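Local coordinates for Pre-mRNA splicing helicase-like protein (Chaetomium thermophilum, PDB 4RVQ), which serves as the spliceosomal helicase Brr2 in pre-mRNA splicing, with a noncanonical PWI domain in its N-terminal region that probably mediates protein or RNA interactions, at residues 21-24 with 25-29; 82-85 with 86-90. All coordinates share one frame; numbering follows the deposited sequence. Where two conformers were deposited one is given.

Contact 1: 21-24 with 25-29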
loop_
_atom_site.group_PDB
_atom_site.type_symbol
_atom_site.label_atom_id
_atom_site.label_comp_id
_atom_site.label_asym_id
_atom_site.label_seq_id
_atom_site.Cartn_x
_atom_site.Cartn_y
_atom_site.Cartn_z
ATOM N N ALA A 21 6.665 7.506 3.749
ATOM C CA ALA A 21 5.479 8.331 3.605
ATOM C C ALA A 21 5.048 8.550 2.157
ATOM O O ALA A 21 3.864 8.845 1.932
ATOM C CB ALA A 21 5.746 9.688 4.240
ATOM N N TYR A 22 5.972 8.425 1.199
ATOM C CA TYR A 22 5.697 8.688 -0.206
ATOM C C TYR A 22 5.834 7.433 -1.079
ATOM O O TYR A 22 5.785 7.561 -2.294
ATOM C CB TYR A 22 6.633 9.786 -0.723
ATOM C CG TYR A 22 6.453 11.099 -0.021
ATOM C CD1 TYR A 22 5.512 11.998 -0.445
ATOM C CD2 TYR A 22 7.222 11.439 1.083
ATOM C CE1 TYR A 22 5.347 13.229 0.186
ATOM C CE2 TYR A 22 7.096 12.644 1.720
ATOM C CZ TYR A 22 6.147 13.534 1.296
ATOM O OH TYR A 22 5.964 14.758 1.888
ATOM N N TRP A 23 5.982 6.244 -0.497
ATOM C CA TRP A 23 6.188 5.051 -1.308
ATOM C C TRP A 23 5.058 4.845 -2.299
ATOM O O TRP A 23 5.290 4.596 -3.479
ATOM C CB TRP A 23 6.318 3.843 -0.365
ATOM C CG TRP A 23 6.542 2.509 -1.094
ATOM C CD1 TRP A 23 7.758 1.962 -1.430
ATOM C CD2 TRP A 23 5.546 1.628 -1.617
ATOM N NE1 TRP A 23 7.570 0.772 -2.094
ATOM C CE2 TRP A 23 6.220 0.553 -2.240
ATOM C CE3 TRP A 23 4.158 1.622 -1.612
ATOM C CZ2 TRP A 23 5.546 -0.516 -2.830
ATOM C CZ3 TRP A 23 3.484 0.547 -2.217
ATOM C CH2 TRP A 23 4.184 -0.484 -2.815
ATOM N N LEU A 24 3.817 4.937 -1.819
ATOM C CA LEU A 24 2.673 4.692 -2.694
ATOM C C LEU A 24 2.635 5.720 -3.816
ATOM O O LEU A 24 2.435 5.394 -4.997
ATOM C CB LEU A 24 1.386 4.676 -1.896
ATOM C CG LEU A 24 0.110 4.518 -2.722
ATOM C CD1 LEU A 24 0.114 3.234 -3.552
ATOM C CD2 LEU A 24 -1.104 4.601 -1.847
ATOM N N GLN A 25 2.787 7.007 -3.453
ATOM C CA GLN A 25 2.782 8.073 -4.432
ATOM C C GLN A 25 3.850 7.846 -5.487
ATOM O O GLN A 25 3.631 8.118 -6.677
ATOM C CB GLN A 25 2.939 9.412 -3.723
ATOM C CG GLN A 25 2.746 10.559 -4.679
ATOM C CD GLN A 25 2.670 11.916 -4.012
ATOM O OE1 GLN A 25 2.394 12.018 -2.825
ATOM N NE2 GLN A 25 2.892 12.949 -4.786
ATOM N N ARG A 26 5.034 7.366 -5.089
ATOM C CA ARG A 26 6.092 7.085 -6.066
ATOM C C ARG A 26 5.734 5.945 -6.973
ATOM O O ARG A 26 6.037 6.000 -8.164
ATOM C CB ARG A 26 7.436 6.744 -5.449
ATOM C CG ARG A 26 8.136 7.881 -4.851
ATOM C CD ARG A 26 9.615 7.556 -4.562
ATOM N NE ARG A 26 9.801 6.372 -3.724
ATOM C CZ ARG A 26 9.623 6.331 -2.406
ATOM N NH1 ARG A 26 9.280 7.416 -1.725
ATOM N NH2 ARG A 26 9.788 5.192 -1.752
ATOM N N GLN A 27 5.063 4.915 -6.457
ATOM C CA GLN A 27 4.674 3.836 -7.366
ATOM C C GLN A 27 3.672 4.352 -8.383
ATOM O O GLN A 27 3.749 4.022 -9.565
ATOM C CB GLN A 27 4.059 2.658 -6.628
ATOM C CG GLN A 27 4.809 2.161 -5.438
ATOM C CD GLN A 27 6.309 2.096 -5.679
ATOM O OE1 GLN A 27 6.761 1.363 -6.564
ATOM N NE2 GLN A 27 7.091 2.844 -4.890
ATOM N N ILE A 28 2.703 5.142 -7.939
ATOM C CA ILE A 28 1.693 5.688 -8.823
ATOM C C ILE A 28 2.313 6.696 -9.786
ATOM O O ILE A 28 1.955 6.739 -10.972
ATOM C CB ILE A 28 0.602 6.335 -7.969
ATOM C CG1 ILE A 28 -0.161 5.240 -7.213
ATOM C CG2 ILE A 28 -0.308 7.211 -8.837
ATOM C CD1 ILE A 28 -1.233 5.782 -6.247
ATOM N N GLY A 29 3.278 7.470 -9.301
ATOM C CA GLY A 29 3.906 8.502 -10.104
ATOM C C GLY A 29 4.695 7.975 -11.291
ATOM O O GLY A 29 4.972 8.698 -12.264
HETATM O O HOH W 1 2.476 7.652 -0.642
HETATM O O HOH W 2 2.020 10.443 -0.480
#
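Gln27 folds back over the indole of Trp23, one helical turn earlier. Its CG, set beside the backbone N by chi1 (-49°), lies almost squarely above the six-membered ring of Trp23, 3.6 Å from the centroid, as a CH-pi contact; the bend at chi2 then folds the amide over the indole. The amide is stacked at 20° to the indole, and its NE2 donates in its own amide plane to Trp23 O at 2.9 Å. That carbonyl also receives Gln27 N at 3.0 Å, so two donors of one residue grip it; the NE2 bond, with OE1 taken by Arg30, holds the amide's rotation. Trp23 presents this face because its CG stands opposite the backbone N (chi1 -180°). An alanine in place of Trp23 would probably leave Gln27 CG without its aromatic floor and its amide freer to swing off the carbonyl. On the neighbouring flank the guanidinium of Arg26, perpendicular to the indole, sets one face over Trp23 CA and is salt-bridged to Asp20. Tyr22, the N-cap residue, accepts Arg26 N at its carbonyl, while Gln25 OE1 lies at the edge of its ring, 3.9 Å from CD1. Water 1 links Ala21 O to Gln25 N, and water 2 donates to Gln25 OE1 at 2.8 Å; Gln25 NE2 binds Gln38. On the buried side Leu24 CD1 meets Ile28 CD1 at 3.9 Å. This opening turn of helix 23-29 rests Leu24, Gln25 and Ile28 on helix 35-50, while Trp23 and Leu24 pack against helices 79-87 and 89-99.

Contact 2: 82-85 with 86-90. With SO4 (sulfate ion), chain B; EDO (1,2-ethanediol), chain G.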
loop_
_atom_site.group_PDB
_atom_site.type_symbol
_atom_site.label_atom_id
_atom_site.label_comp_id
_atom_site.label_asym_id
_atom_site.label_seq_id
_atom_site.Cartn_x
_atom_site.Cartn_y
_atom_site.Cartn_z
ATOM N N VAL A 82 -1.938 -2.718 -9.737
ATOM C CA VAL A 82 -3.170 -2.907 -8.992
ATOM C C VAL A 82 -3.068 -4.128 -8.049
ATOM O O VAL A 82 -3.353 -4.040 -6.850
ATOM C CB VAL A 82 -4.358 -3.086 -9.948
ATOM C CG1 VAL A 82 -5.582 -3.511 -9.179
ATOM C CG2 VAL A 82 -4.630 -1.797 -10.699
ATOM N N GLN A 83 -2.654 -5.277 -8.586
ATOM C CA GLN A 83 -2.575 -6.521 -7.761
ATOM C C GLN A 83 -1.520 -6.377 -6.696
ATOM O O GLN A 83 -1.717 -6.845 -5.599
ATOM C CB GLN A 83 -2.289 -7.879 -8.502
ATOM C CG GLN A 83 -2.154 -9.223 -7.528
ATOM C CD GLN A 83 -2.047 -10.618 -8.297
ATOM O OE1 GLN A 83 -2.064 -10.618 -9.536
ATOM N NE2 GLN A 83 -1.876 -11.816 -7.553
ATOM N N LYS A 84 -0.385 -5.759 -7.014
ATOM C CA LYS A 84 0.643 -5.563 -5.992
ATOM C C LYS A 84 0.092 -4.784 -4.790
ATOM O O LYS A 84 0.371 -5.099 -3.633
ATOM C CB LYS A 84 1.850 -4.836 -6.586
ATOM C CG LYS A 84 2.958 -4.554 -5.606
ATOM C CD LYS A 84 4.220 -4.071 -6.283
ATOM C CE LYS A 84 5.341 -3.790 -5.361
ATOM N NZ LYS A 84 6.406 -3.088 -6.127
ATOM N N LEU A 85 -0.681 -3.738 -5.078
ATOM C CA LEU A 85 -1.240 -2.941 -4.006
ATOM C C LEU A 85 -2.254 -3.737 -3.178
ATOM O O LEU A 85 -2.272 -3.715 -1.964
ATOM C CB LEU A 85 -1.875 -1.660 -4.565
ATOM C CG LEU A 85 -0.869 -0.709 -5.238
ATOM C CD1 LEU A 85 -1.621 0.528 -5.727
ATOM C CD2 LEU A 85 0.300 -0.326 -4.330
ATOM N N ILE A 86 -3.109 -4.492 -3.879
ATOM C CA ILE A 86 -4.106 -5.293 -3.179
ATOM C C ILE A 86 -3.463 -6.393 -2.319
ATOM O O ILE A 86 -3.835 -6.595 -1.167
ATOM C CB ILE A 86 -5.111 -5.903 -4.170
ATOM C CG1 ILE A 86 -5.899 -4.779 -4.838
ATOM C CG2 ILE A 86 -6.037 -6.860 -3.467
ATOM C CD1 ILE A 86 -6.855 -5.267 -5.919
ATOM N N GLU A 87 -2.464 -7.085 -2.854
ATOM C CA GLU A 87 -1.762 -8.122 -2.097
ATOM C C GLU A 87 -1.143 -7.554 -0.822
ATOM O O GLU A 87 -1.008 -8.256 0.168
ATOM C CB GLU A 87 -0.666 -8.762 -2.946
ATOM C CG GLU A 87 -1.165 -9.577 -4.162
ATOM C CD GLU A 87 -1.802 -10.890 -3.805
ATOM O OE1 GLU A 87 -1.920 -11.211 -2.619
ATOM O OE2 GLU A 87 -2.200 -11.606 -4.770
ATOM N N ASN A 88 -0.733 -6.292 -0.882
ATOM C CA ASN A 88 -0.103 -5.583 0.228
ATOM C C ASN A 88 -1.015 -4.566 0.881
ATOM O O ASN A 88 -0.511 -3.620 1.488
ATOM C CB ASN A 88 1.174 -4.912 -0.284
ATOM C CG ASN A 88 2.245 -5.912 -0.647
ATOM O OD1 ASN A 88 2.757 -6.611 0.234
ATOM N ND2 ASN A 88 2.566 -6.002 -1.906
ATOM N N ARG A 89 -2.326 -4.741 0.811
ATOM C CA ARG A 89 -3.209 -3.674 1.249
ATOM C C ARG A 89 -2.976 -3.286 2.701
ATOM O O ARG A 89 -2.983 -2.089 3.007
ATOM C CB ARG A 89 -4.659 -4.033 0.951
ATOM C CG ARG A 89 -5.138 -5.312 1.572
ATOM C CD ARG A 89 -6.413 -5.806 0.879
ATOM N NE ARG A 89 -6.923 -7.076 1.409
ATOM C CZ ARG A 89 -6.464 -8.285 1.083
ATOM N NH1 ARG A 89 -5.490 -8.442 0.227
ATOM N NH2 ARG A 89 -7.004 -9.350 1.632
ATOM N N ASP A 90 -2.783 -4.229 3.610
ATOM C CA ASP A 90 -2.572 -3.880 5.002
ATOM C C ASP A 90 -1.265 -3.090 5.186
ATOM O O ASP A 90 -1.245 -2.043 5.854
ATOM C CB ASP A 90 -2.533 -5.117 5.884
ATOM C CG ASP A 90 -3.861 -5.782 6.017
ATOM O OD1 ASP A 90 -4.900 -5.091 6.127
ATOM O OD2 ASP A 90 -3.881 -7.030 6.064
HETATM S S SO4 B . -4.820 -12.283 0.724
HETATM O O1 SO4 B . -4.063 -12.224 1.976
HETATM O O2 SO4 B . -6.257 -12.052 0.994
HETATM O O3 SO4 B . -4.298 -11.226 -0.123
HETATM O O4 SO4 B . -4.613 -13.582 0.183
HETATM C C1 EDO G . -7.633 -2.578 6.453
HETATM O O1 EDO G . -7.481 -2.122 7.804
HETATM C C2 EDO G . -6.397 -2.160 5.664
HETATM O O2 EDO G . -6.207 -3.024 4.540
#
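Gln83 and Glu87 run side by side on the exposed flank of the helix, pointing the same way, and join through their ends. Gln83 is extended, CG opposite its backbone N (chi1 178°), whereas Glu87 bends at chi2 (-73°) to bring its carboxylate alongside. Gln83 NE2 then donates to Glu87 OE2 at 2.8 Å, nearly straight and in its own amide plane, meeting the anti lone pair of the oxygen; amide and carboxylate are turned 33° apart. Below this polar bond the CG atoms of Gln83 and Glu87 lie 3.5 Å from each other. Val82 and Ile86 form a parallel apolar pair, CG1 of Val82 touching CD1 of Ile86 at 3.9 Å. Asn88 slants across Lys84 and gives the Lys84 carbonyl two bonds: ND2 reaches Lys84 O at 2.9 Å and the backbone N of Asn88 reaches it at 3.2 Å, from opposite faces of the carbonyl plane. ND2 also donates to Asn12 O, which helps hold the amide in place. Beyond the turn, Arg89 NH1 donates to Ile86 O at 2.8 Å, in the guanidinium plane but above that of the carbonyl. Along its edge the guanidinium also holds a sulfate, NH1 bonding O3 and Arg89 NH2 bonding sulfate O2 at 2.9 Å; the ion probably came from the crystallisation liquor. Asn88, leaving helical geometry after helix 79-87 and standing at the N-cap position of helix 89-99, makes this a one-residue kink between consecutive helices of the all-helical PWI-like domain, its side chain serving the carbonyl behind it.

How the contacts relate
Followed from the N terminus, the chain first meets contact 1, the start of helix 23-29, then passes through helices 35-50 and 63-73 before contact 2 opens within helix 79-87 and runs over its junction with helix 89-99. The two stand in series, neither enclosing nor crossing the other, and each is a local turn-to-turn contact that closes no long loop. Their centres are about 13 Å apart, yet they touch directly: Leu24 CD1 packs on Leu85 CD2 at 3.6 Å, and the indole of Trp23 lies against Leu85 and the aliphatic chain of Lys84. Helix 23-29 is thereby joined to helix 79-87, while Ile86 reaches helix 63-73 from the later site.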